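Local coordinates for protein glycoside hydrolase family 81 (Clostridium thermocellum, PDB 6FOP) that probably hydrolyses internal beta-1,3-glucosidic bonds of glucans such as laminarin, as a family 81 glycoside hydrolase of a cellulose-degrading bacterium, at residues A23-T28 and S395-L400; S29-A34 and D105-F110; G475-S480 and N489-S494. All coordinates share one frame; numbering follows the deposited sequence. Where two conformers were deposited one is given.

Interaction 1. Residues A23-T28 and S395-L400; sequences AEIYKT and SNWGTL
I25 lays the end of its side chain on the indole of W397, the apolar half of this contact. Its CG1 lies beside the backbone N, and an anti second torsion carries CD1 outward to stand 3.5 Å from the centroid of the five-membered ring, only 9° off its normal: a CH-pi contact over the face. CG1, one bond back, lies 3.6 Å from W397 CZ2 and as close to CE2, so the contact carries on to the six-membered side.

The polar half is one hydrogen bond, from N396 ND2 to A23 O at 3.0 Å, with an N-H...O angle of 156°. The amide approaches from above the carbonyl plane, 36° out of it. OD1 of N396 packs 3.6 Å from I25 CD1, so the same methyl touches both amide and indole.

The contact joins the loop before helix 43-46, where Y26 centres an inverse gamma turn, to the turn between strands 390-394 and 399-403, where G398 and T399 form a G1 beta bulge opposite D394. W397 also stacks with W46. Q22 O satisfies the indole N-H, I25 meets one face through CH-pi and dispersion forces, and N396 adds one directional bond to the loop at A23.

Interaction 2. Residues S29-A34 and D105-F110; sequences SNLQGA and DKISDF
The first torsions of N30 and D105 place the CG atoms from which their polar ends meet: CG of N30 lies beside its backbone N, whereas CG of D105 is anti to its own (chi1 -170°), which brings it back to the loop although the CB of D105 starts away from it. The result is a hydrogen bond from N30 ND2 to D105 OD1, 2.8 Å long and close to straight at 167°. OD1 receives it on the syn lone pair, the side of the other oxygen, and lies practically in the amide plane of N30. The amide and carboxylate planes are nevertheless 89° apart, so the two flat groups do not stack. CB of N30 also comes within 3.4 Å of D105 OD1.

Both carboxylate oxygens have further partners: OD1 accepts from the hydroxyl of T28, and OD2 forms a salt bridge with K124. These bonds pin the group at both ends and would be expected to favour its ionised form.

Water 1 adds a second polar link by donating to N30 O and to D105 O, each at 3.0 Å. L31 supplies the apolar part. Its CD1 reaches over the strand backbone to lie 4.0 Å from K106 CA and 3.9 Å from I107 N, with a looser approach to I107 CG1.

D105 and K106 form a classic beta bulge opposite D113 of strand 111-118. Strand 103-107 is an outermost strand of its eight-stranded antiparallel sheet, and the loop 29-34 runs past it, while L31 and I107 both rest on L45 of helix 43-46.

Interaction 3. Residues G475-S480 and N489-S494; sequences GHSWAS and NNQASS. Unlike the reference sequence in segment 489-494: A492 (reference Glu).
N489, Q491 and W478 bury the greatest areas here, and N489 makes the side-chain hydrogen bonds that join the segments. Its amide pairs with the backbone of S480 at both ends: ND2 donates to S480 O at 2.9 Å, and OD1 accepts from S480 N at 3.0 Å. The same OD1 takes a second N-H from N490, so two bonds grip it, both in its carbonyl plane. ND2 also donates to S39 O.

N489 packs on one face of W478, its CB 3.9 Å from the centroid of the six-membered ring and 26° off the normal, a CH-pi contact. On the opposite face sits H476 CE1, offset toward the rim, so the indole is held between the two side chains; its NE1 bonds to D471.

Q491 stays extended beyond CG and runs past S477: its CB and CD each lie 3.3 Å from S477 O, and OE1 is 3.2 Å from S477 CB. OE1 accepts from H417 and NE2 donates to E527.

One backbone bond, A479 N to N490 O at 2.9 Å and 166°, completes the junction. Residues 476-480 and 489-491 run end to end at 117°, a buried crossing of two short strand-and-loop pieces. Past the engineered A492 the chain reaches S493, N-cap of helix 494-511, in a C-terminal domain of the six-hairpin clan, consistent with an (alpha/alpha)6 barrel.

Interactions 1 and 2 are neighbours, their centres 11 Å apart, and they share the long loop between strand 8-11 and helix 43-46. They touch directly: T28 of interaction 1 meets D105 of interaction 2, and A34 CB packs 3.6 Å from W397 O. Along the chain, interaction 2 is nested inside the loop closed by interaction 1, and interaction 3 follows in series. Its centre is 21 Å from each of the others, with nearest atoms about 9 Å away. The N-terminal loop thus bridges an edge strand of the eight-stranded sheet to the hairpin 390-403 of the C-terminal family region, whereas interaction 3 lies buried near the chain's centre.

Interaction 1. Residues A23-T28 and S395-L400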
loop_
_atom_site.group_PDB
_atom_site.type_symbol
_atom_site.label_atom_id
_atom_site.label_comp_id
_atom_site.label_asym_id
_atom_site.label_seq_id
_atom_site.Cartn_x
_atom_site.Cartn_y
_atom_site.Cartn_z
ATOM N N ALA A 23 6.449 -6.892 -23.838
ATOM C CA ALA A 23 6.718 -5.756 -24.717
ATOM C C ALA A 23 5.487 -4.881 -24.938
ATOM O O ALA A 23 5.602 -3.656 -24.989
ATOM C CB ALA A 23 7.229 -6.258 -26.055
ATOM N N GLU A 24 4.312 -5.521 -25.023
ATOM C CA GLU A 24 3.067 -4.827 -25.372
ATOM C C GLU A 24 2.538 -4.057 -24.148
ATOM O O GLU A 24 2.338 -4.641 -23.083
ATOM C CB GLU A 24 1.989 -5.839 -25.778
ATOM C CG GLU A 24 2.297 -6.727 -26.979
ATOM C CD GLU A 24 3.349 -7.845 -26.785
ATOM O OE1 GLU A 24 3.706 -8.265 -25.632
ATOM O OE2 GLU A 24 3.827 -8.304 -27.853
ATOM N N ILE A 25 2.297 -2.767 -24.311
ATOM C CA ILE A 25 1.684 -1.918 -23.289
ATOM C C ILE A 25 0.475 -1.232 -23.904
ATOM O O ILE A 25 0.602 -0.452 -24.853
ATOM C CB ILE A 25 2.651 -0.877 -22.707
ATOM C CG1 ILE A 25 3.929 -1.557 -22.196
ATOM C CG2 ILE A 25 1.982 -0.142 -21.538
ATOM C CD1 ILE A 25 4.941 -0.625 -21.570
ATOM N N TYR A 26 -0.710 -1.531 -23.364
ATOM C CA TYR A 26 -1.972 -1.012 -23.884
ATOM C C TYR A 26 -2.191 0.389 -23.302
ATOM O O TYR A 26 -2.955 0.620 -22.359
ATOM C CB TYR A 26 -3.135 -2.000 -23.620
ATOM C CG TYR A 26 -3.046 -3.224 -24.485
ATOM C CD1 TYR A 26 -3.560 -3.215 -25.786
ATOM C CD2 TYR A 26 -2.423 -4.399 -24.021
ATOM C CE1 TYR A 26 -3.454 -4.335 -26.599
ATOM C CE2 TYR A 26 -2.319 -5.526 -24.832
ATOM C CZ TYR A 26 -2.846 -5.487 -26.119
ATOM O OH TYR A 26 -2.761 -6.589 -26.933
ATOM N N LYS A 27 -1.455 1.325 -23.907
ATOM C CA LYS A 27 -1.499 2.732 -23.577
ATOM C C LYS A 27 -1.638 3.524 -24.882
ATOM O O LYS A 27 -1.300 3.030 -25.968
ATOM C CB LYS A 27 -0.248 3.187 -22.798
ATOM C CG LYS A 27 1.071 3.020 -23.534
ATOM C CD LYS A 27 2.221 3.552 -22.700
ATOM C CE LYS A 27 3.566 3.066 -23.202
ATOM N NZ LYS A 27 3.898 3.654 -24.514
ATOM N N THR A 28 -2.136 4.741 -24.747
ATOM C CA THR A 28 -2.161 5.681 -25.859
ATOM C C THR A 28 -0.889 6.486 -25.893
ATOM O O THR A 28 -0.097 6.453 -24.966
ATOM C CB THR A 28 -3.323 6.718 -25.773
ATOM O OG1 THR A 28 -2.998 7.666 -24.744
ATOM C CG2 THR A 28 -4.657 6.040 -25.471
ATOM N N SER A 395 13.334 0.110 -19.904
ATOM C CA SER A 395 12.908 1.437 -20.373
ATOM C C SER A 395 11.609 1.398 -21.179
ATOM O O SER A 395 11.184 2.410 -21.714
ATOM C CB SER A 395 13.999 2.081 -21.209
ATOM O OG SER A 395 14.254 1.278 -22.343
ATOM N N ASN A 396 11.013 0.224 -21.321
ATOM C CA ASN A 396 9.676 0.099 -21.915
ATOM C C ASN A 396 8.626 0.515 -20.880
ATOM O O ASN A 396 7.841 1.423 -21.097
ATOM C CB ASN A 396 9.510 -1.350 -22.388
ATOM C CG ASN A 396 8.223 -1.588 -23.131
ATOM O OD1 ASN A 396 7.754 -0.728 -23.886
ATOM N ND2 ASN A 396 7.645 -2.768 -22.933
ATOM N N TRP A 397 8.663 -0.155 -19.726
ATOM C CA TRP A 397 7.809 0.185 -18.592
ATOM C C TRP A 397 8.399 1.300 -17.720
ATOM O O TRP A 397 7.665 2.141 -17.196
ATOM C CB TRP A 397 7.525 -1.055 -17.726
ATOM C CG TRP A 397 6.648 -2.061 -18.422
ATOM C CD1 TRP A 397 7.048 -2.994 -19.348
ATOM C CD2 TRP A 397 5.231 -2.206 -18.300
ATOM N NE1 TRP A 397 5.973 -3.725 -19.784
ATOM C CE2 TRP A 397 4.843 -3.255 -19.169
ATOM C CE3 TRP A 397 4.255 -1.555 -17.550
ATOM C CZ2 TRP A 397 3.513 -3.681 -19.281
ATOM C CZ3 TRP A 397 2.944 -1.967 -17.668
ATOM C CH2 TRP A 397 2.583 -3.018 -18.526
ATOM N N GLY A 398 9.715 1.269 -17.516
ATOM C CA GLY A 398 10.378 2.209 -16.587
ATOM C C GLY A 398 10.402 1.643 -15.174
ATOM O O GLY A 398 9.597 2.026 -14.302
ATOM N N THR A 399 11.331 0.720 -14.960
ATOM C CA THR A 399 11.451 0.003 -13.687
ATOM C C THR A 399 12.845 -0.558 -13.550
ATOM O O THR A 399 13.461 -0.939 -14.552
ATOM C CB THR A 399 10.357 -1.112 -13.551
ATOM O OG1 THR A 399 10.476 -1.774 -12.279
ATOM C CG2 THR A 399 10.468 -2.148 -14.634
ATOM N N LEU A 400 13.312 -0.635 -12.305
ATOM C CA LEU A 400 14.570 -1.304 -11.965
ATOM C C LEU A 400 14.279 -2.709 -11.452
ATOM O O LEU A 400 13.528 -2.855 -10.485
ATOM C CB LEU A 400 15.277 -0.489 -10.884
ATOM C CG LEU A 400 16.769 -0.607 -10.797
ATOM C CD1 LEU A 400 17.465 0.036 -12.023
ATOM C CD2 LEU A 400 17.257 -0.017 -9.473
#

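Interaction 2. Residues S29-A34 and D105-F110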
loop_
_atom_site.group_PDB
_atom_site.type_symbol
_atom_site.label_atom_id
_atom_site.label_comp_id
_atom_site.label_asym_id
_atom_site.label_seq_id
_atom_site.Cartn_x
_atom_site.Cartn_y
_atom_site.Cartn_z
ATOM N N SER A 29 -0.725 7.273 -26.952
ATOM C CA SER A 29 0.424 8.171 -27.066
ATOM C C SER A 29 0.425 9.301 -26.025
ATOM O O SER A 29 1.433 9.962 -25.848
ATOM C CB SER A 29 0.499 8.769 -28.473
ATOM O OG SER A 29 -0.682 9.482 -28.768
ATOM N N ASN A 30 -0.697 9.536 -25.350
ATOM C CA ASN A 30 -0.735 10.549 -24.306
ATOM C C ASN A 30 -0.112 10.114 -22.982
ATOM O O ASN A 30 0.165 10.969 -22.153
ATOM C CB ASN A 30 -2.164 11.042 -24.086
ATOM C CG ASN A 30 -2.717 11.740 -25.316
ATOM O OD1 ASN A 30 -2.047 12.602 -25.908
ATOM N ND2 ASN A 30 -3.943 11.390 -25.702
ATOM N N LEU A 31 0.055 8.813 -22.768
ATOM C CA LEU A 31 0.625 8.317 -21.511
ATOM C C LEU A 31 2.140 8.253 -21.696
ATOM O O LEU A 31 2.660 7.328 -22.316
ATOM C CB LEU A 31 0.028 6.961 -21.135
ATOM C CG LEU A 31 0.340 6.502 -19.708
ATOM C CD1 LEU A 31 -0.514 7.269 -18.719
ATOM C CD2 LEU A 31 0.131 5.016 -19.535
ATOM N N GLN A 32 2.837 9.252 -21.167
ATOM C CA GLN A 32 4.274 9.433 -21.388
ATOM C C GLN A 32 5.060 9.173 -20.109
ATOM O O GLN A 32 4.535 9.280 -19.015
ATOM C CB GLN A 32 4.548 10.852 -21.880
ATOM C CG GLN A 32 3.850 11.216 -23.194
ATOM C CD GLN A 32 4.238 12.586 -23.693
ATOM O OE1 GLN A 32 3.928 13.612 -23.070
ATOM N NE2 GLN A 32 4.920 12.620 -24.822
ATOM N N GLY A 33 6.343 8.882 -20.283
ATOM C CA GLY A 33 7.209 8.517 -19.185
ATOM C C GLY A 33 6.923 7.134 -18.645
ATOM O O GLY A 33 6.167 6.348 -19.214
ATOM N N ALA A 34 7.518 6.833 -17.510
ATOM C CA ALA A 34 7.359 5.514 -16.930
ATOM C C ALA A 34 5.886 5.200 -16.644
ATOM O O ALA A 34 5.125 6.074 -16.203
ATOM C CB ALA A 34 8.195 5.391 -15.685
ATOM N N ASP A 105 -4.906 6.164 -21.113
ATOM C CA ASP A 105 -4.559 7.477 -21.657
ATOM C C ASP A 105 -3.935 8.423 -20.620
ATOM O O ASP A 105 -3.040 9.220 -20.950
ATOM C CB ASP A 105 -5.835 8.100 -22.261
ATOM C CG ASP A 105 -5.564 9.351 -23.060
ATOM O OD1 ASP A 105 -5.001 9.250 -24.164
ATOM O OD2 ASP A 105 -5.942 10.429 -22.576
ATOM N N LYS A 106 -4.415 8.326 -19.381
ATOM C CA LYS A 106 -3.971 9.170 -18.267
ATOM C C LYS A 106 -4.221 8.396 -16.972
ATOM O O LYS A 106 -5.300 7.835 -16.778
ATOM C CB LYS A 106 -4.722 10.509 -18.255
ATOM C CG LYS A 106 -4.268 11.509 -17.205
ATOM C CD LYS A 106 -4.925 12.884 -17.328
ATOM C CE LYS A 106 -4.414 13.856 -16.258
ATOM N NZ LYS A 106 -5.018 15.220 -16.280
ATOM N N ILE A 107 -3.222 8.364 -16.087
ATOM C CA ILE A 107 -3.361 7.734 -14.773
ATOM C C ILE A 107 -2.944 8.773 -13.760
ATOM O O ILE A 107 -1.811 9.271 -13.793
ATOM C CB ILE A 107 -2.550 6.445 -14.643
ATOM C CG1 ILE A 107 -3.016 5.402 -15.665
ATOM C CG2 ILE A 107 -2.694 5.907 -13.224
ATOM C CD1 ILE A 107 -2.113 4.180 -15.788
ATOM N N SER A 108 -3.871 9.143 -12.892
ATOM C CA SER A 108 -3.581 10.064 -11.800
ATOM C C SER A 108 -3.589 9.322 -10.457
ATOM O O SER A 108 -3.568 8.083 -10.424
ATOM C CB SER A 108 -4.519 11.276 -11.852
ATOM O OG SER A 108 -5.860 10.865 -11.763
ATOM N N ASP A 109 -3.637 10.050 -9.348
ATOM C CA ASP A 109 -3.369 9.380 -8.071
ATOM C C ASP A 109 -4.496 8.477 -7.614
ATOM O O ASP A 109 -4.263 7.558 -6.834
ATOM C CB ASP A 109 -3.022 10.420 -6.991
ATOM C CG ASP A 109 -1.659 11.123 -7.235
ATOM O OD1 ASP A 109 -0.928 10.777 -8.170
ATOM O OD2 ASP A 109 -1.357 12.027 -6.472
ATOM N N PHE A 110 -5.724 8.739 -8.078
ATOM C CA PHE A 110 -6.868 7.873 -7.799
ATOM C C PHE A 110 -7.911 7.866 -8.918
ATOM O O PHE A 110 -9.099 7.608 -8.672
ATOM C CB PHE A 110 -7.484 8.134 -6.398
ATOM C CG PHE A 110 -7.674 9.572 -5.991
ATOM C CD1 PHE A 110 -6.609 10.308 -5.435
ATOM C CD2 PHE A 110 -8.941 10.148 -5.990
ATOM C CE1 PHE A 110 -6.801 11.593 -4.981
ATOM C CE2 PHE A 110 -9.128 11.450 -5.533
ATOM C CZ PHE A 110 -8.048 12.182 -5.061
HETATM O O HOH W 1 -1.178 11.000 -19.416
#

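Interaction 3. Residues G475-S480 and N489-S494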
loop_
_atom_site.group_PDB
_atom_site.type_symbol
_atom_site.label_atom_id
_atom_site.label_comp_id
_atom_site.label_asym_id
_atom_site.label_seq_id
_atom_site.Cartn_x
_atom_site.Cartn_y
_atom_site.Cartn_z
ATOM N N GLY A 475 -4.863 3.590 0.764
ATOM C CA GLY A 475 -3.957 3.746 1.895
ATOM C C GLY A 475 -3.040 2.588 2.180
ATOM O O GLY A 475 -2.509 2.501 3.285
ATOM N N HIS A 476 -2.862 1.690 1.215
ATOM C CA HIS A 476 -1.975 0.567 1.391
ATOM C C HIS A 476 -1.331 0.236 0.061
ATOM O O HIS A 476 -1.730 0.796 -0.983
ATOM C CB HIS A 476 -2.711 -0.663 1.954
ATOM C CG HIS A 476 -3.725 -1.217 1.011
ATOM N ND1 HIS A 476 -3.388 -2.065 -0.027
ATOM C CD2 HIS A 476 -5.048 -0.958 0.883
ATOM C CE1 HIS A 476 -4.469 -2.289 -0.762
ATOM N NE2 HIS A 476 -5.487 -1.658 -0.209
ATOM N N SER A 477 -0.436 -0.728 0.060
ATOM C CA SER A 477 0.266 -1.153 -1.107
ATOM C C SER A 477 -0.352 -2.338 -1.820
ATOM O O SER A 477 -1.220 -3.047 -1.262
ATOM C CB SER A 477 1.721 -1.393 -0.750
ATOM O OG SER A 477 2.314 -0.222 -0.230
ATOM N N TRP A 478 0.113 -2.548 -3.049
ATOM C CA TRP A 478 -0.344 -3.629 -3.891
ATOM C C TRP A 478 0.848 -4.431 -4.415
ATOM O O TRP A 478 1.872 -3.869 -4.851
ATOM C CB TRP A 478 -1.112 -3.106 -5.084
ATOM C CG TRP A 478 -2.450 -2.482 -4.812
ATOM C CD1 TRP A 478 -2.807 -1.202 -5.116
ATOM C CD2 TRP A 478 -3.634 -3.106 -4.305
ATOM N NE1 TRP A 478 -4.120 -0.969 -4.804
ATOM C CE2 TRP A 478 -4.656 -2.121 -4.309
ATOM C CE3 TRP A 478 -3.931 -4.371 -3.793
ATOM C CZ2 TRP A 478 -5.948 -2.395 -3.922
ATOM C CZ3 TRP A 478 -5.226 -4.645 -3.407
ATOM C CH2 TRP A 478 -6.216 -3.640 -3.449
ATOM N N ALA A 479 0.688 -5.748 -4.373
ATOM C CA ALA A 479 1.753 -6.668 -4.750
ATOM C C ALA A 479 1.843 -6.980 -6.227
ATOM O O ALA A 479 2.946 -7.113 -6.759
ATOM C CB ALA A 479 1.633 -7.951 -3.960
ATOM N N SER A 480 0.692 -7.118 -6.909
ATOM C CA SER A 480 0.711 -7.585 -8.308
ATOM C C SER A 480 1.051 -6.436 -9.240
ATOM O O SER A 480 0.424 -5.392 -9.173
ATOM C CB SER A 480 -0.651 -8.155 -8.690
ATOM O OG SER A 480 -0.672 -8.592 -10.033
ATOM N N ASN A 489 -6.278 -6.550 -7.838
ATOM C CA ASN A 489 -4.946 -6.596 -7.222
ATOM C C ASN A 489 -5.075 -7.205 -5.831
ATOM O O ASN A 489 -6.181 -7.413 -5.337
ATOM C CB ASN A 489 -4.286 -5.217 -7.265
ATOM C CG ASN A 489 -2.776 -5.306 -7.451
ATOM O OD1 ASN A 489 -2.106 -6.089 -6.760
ATOM N ND2 ASN A 489 -2.221 -4.525 -8.346
ATOM N N ASN A 490 -3.921 -7.497 -5.211
ATOM C CA ASN A 490 -3.883 -8.101 -3.898
ATOM C C ASN A 490 -2.674 -7.602 -3.139
ATOM O O ASN A 490 -1.691 -7.197 -3.724
ATOM C CB ASN A 490 -3.839 -9.634 -3.955
ATOM C CG ASN A 490 -2.507 -10.143 -4.413
ATOM O OD1 ASN A 490 -1.574 -10.303 -3.580
ATOM N ND2 ASN A 490 -2.369 -10.419 -5.705
ATOM N N GLN A 491 -2.769 -7.689 -1.815
ATOM C CA GLN A 491 -1.575 -7.656 -0.974
ATOM C C GLN A 491 -1.811 -8.642 0.186
ATOM O O GLN A 491 -2.847 -8.571 0.859
ATOM C CB GLN A 491 -1.196 -6.262 -0.444
ATOM C CG GLN A 491 0.034 -6.308 0.475
ATOM C CD GLN A 491 0.603 -4.949 0.751
ATOM O OE1 GLN A 491 1.553 -4.521 0.067
ATOM N NE2 GLN A 491 0.033 -4.240 1.727
ATOM N N ALA A 492 -0.825 -9.514 0.413
ATOM C CA ALA A 492 -0.830 -10.426 1.581
ATOM C C ALA A 492 -0.053 -9.742 2.726
ATOM O O ALA A 492 -0.663 -9.197 3.641
ATOM C CB ALA A 492 -0.302 -11.793 1.185
ATOM N N SER A 493 1.273 -9.675 2.616
ATOM C CA SER A 493 2.083 -9.142 3.699
ATOM C C SER A 493 2.131 -7.612 3.739
ATOM O O SER A 493 2.995 -6.968 3.109
ATOM C CB SER A 493 3.507 -9.678 3.637
ATOM O OG SER A 493 4.257 -9.155 4.760
ATOM N N SER A 494 1.244 -7.012 4.535
ATOM C CA SER A 494 1.339 -5.577 4.798
ATOM C C SER A 494 2.621 -5.215 5.562
ATOM O O SER A 494 3.139 -4.117 5.434
ATOM C CB SER A 494 0.112 -5.042 5.552
ATOM O OG SER A 494 0.016 -5.594 6.854
#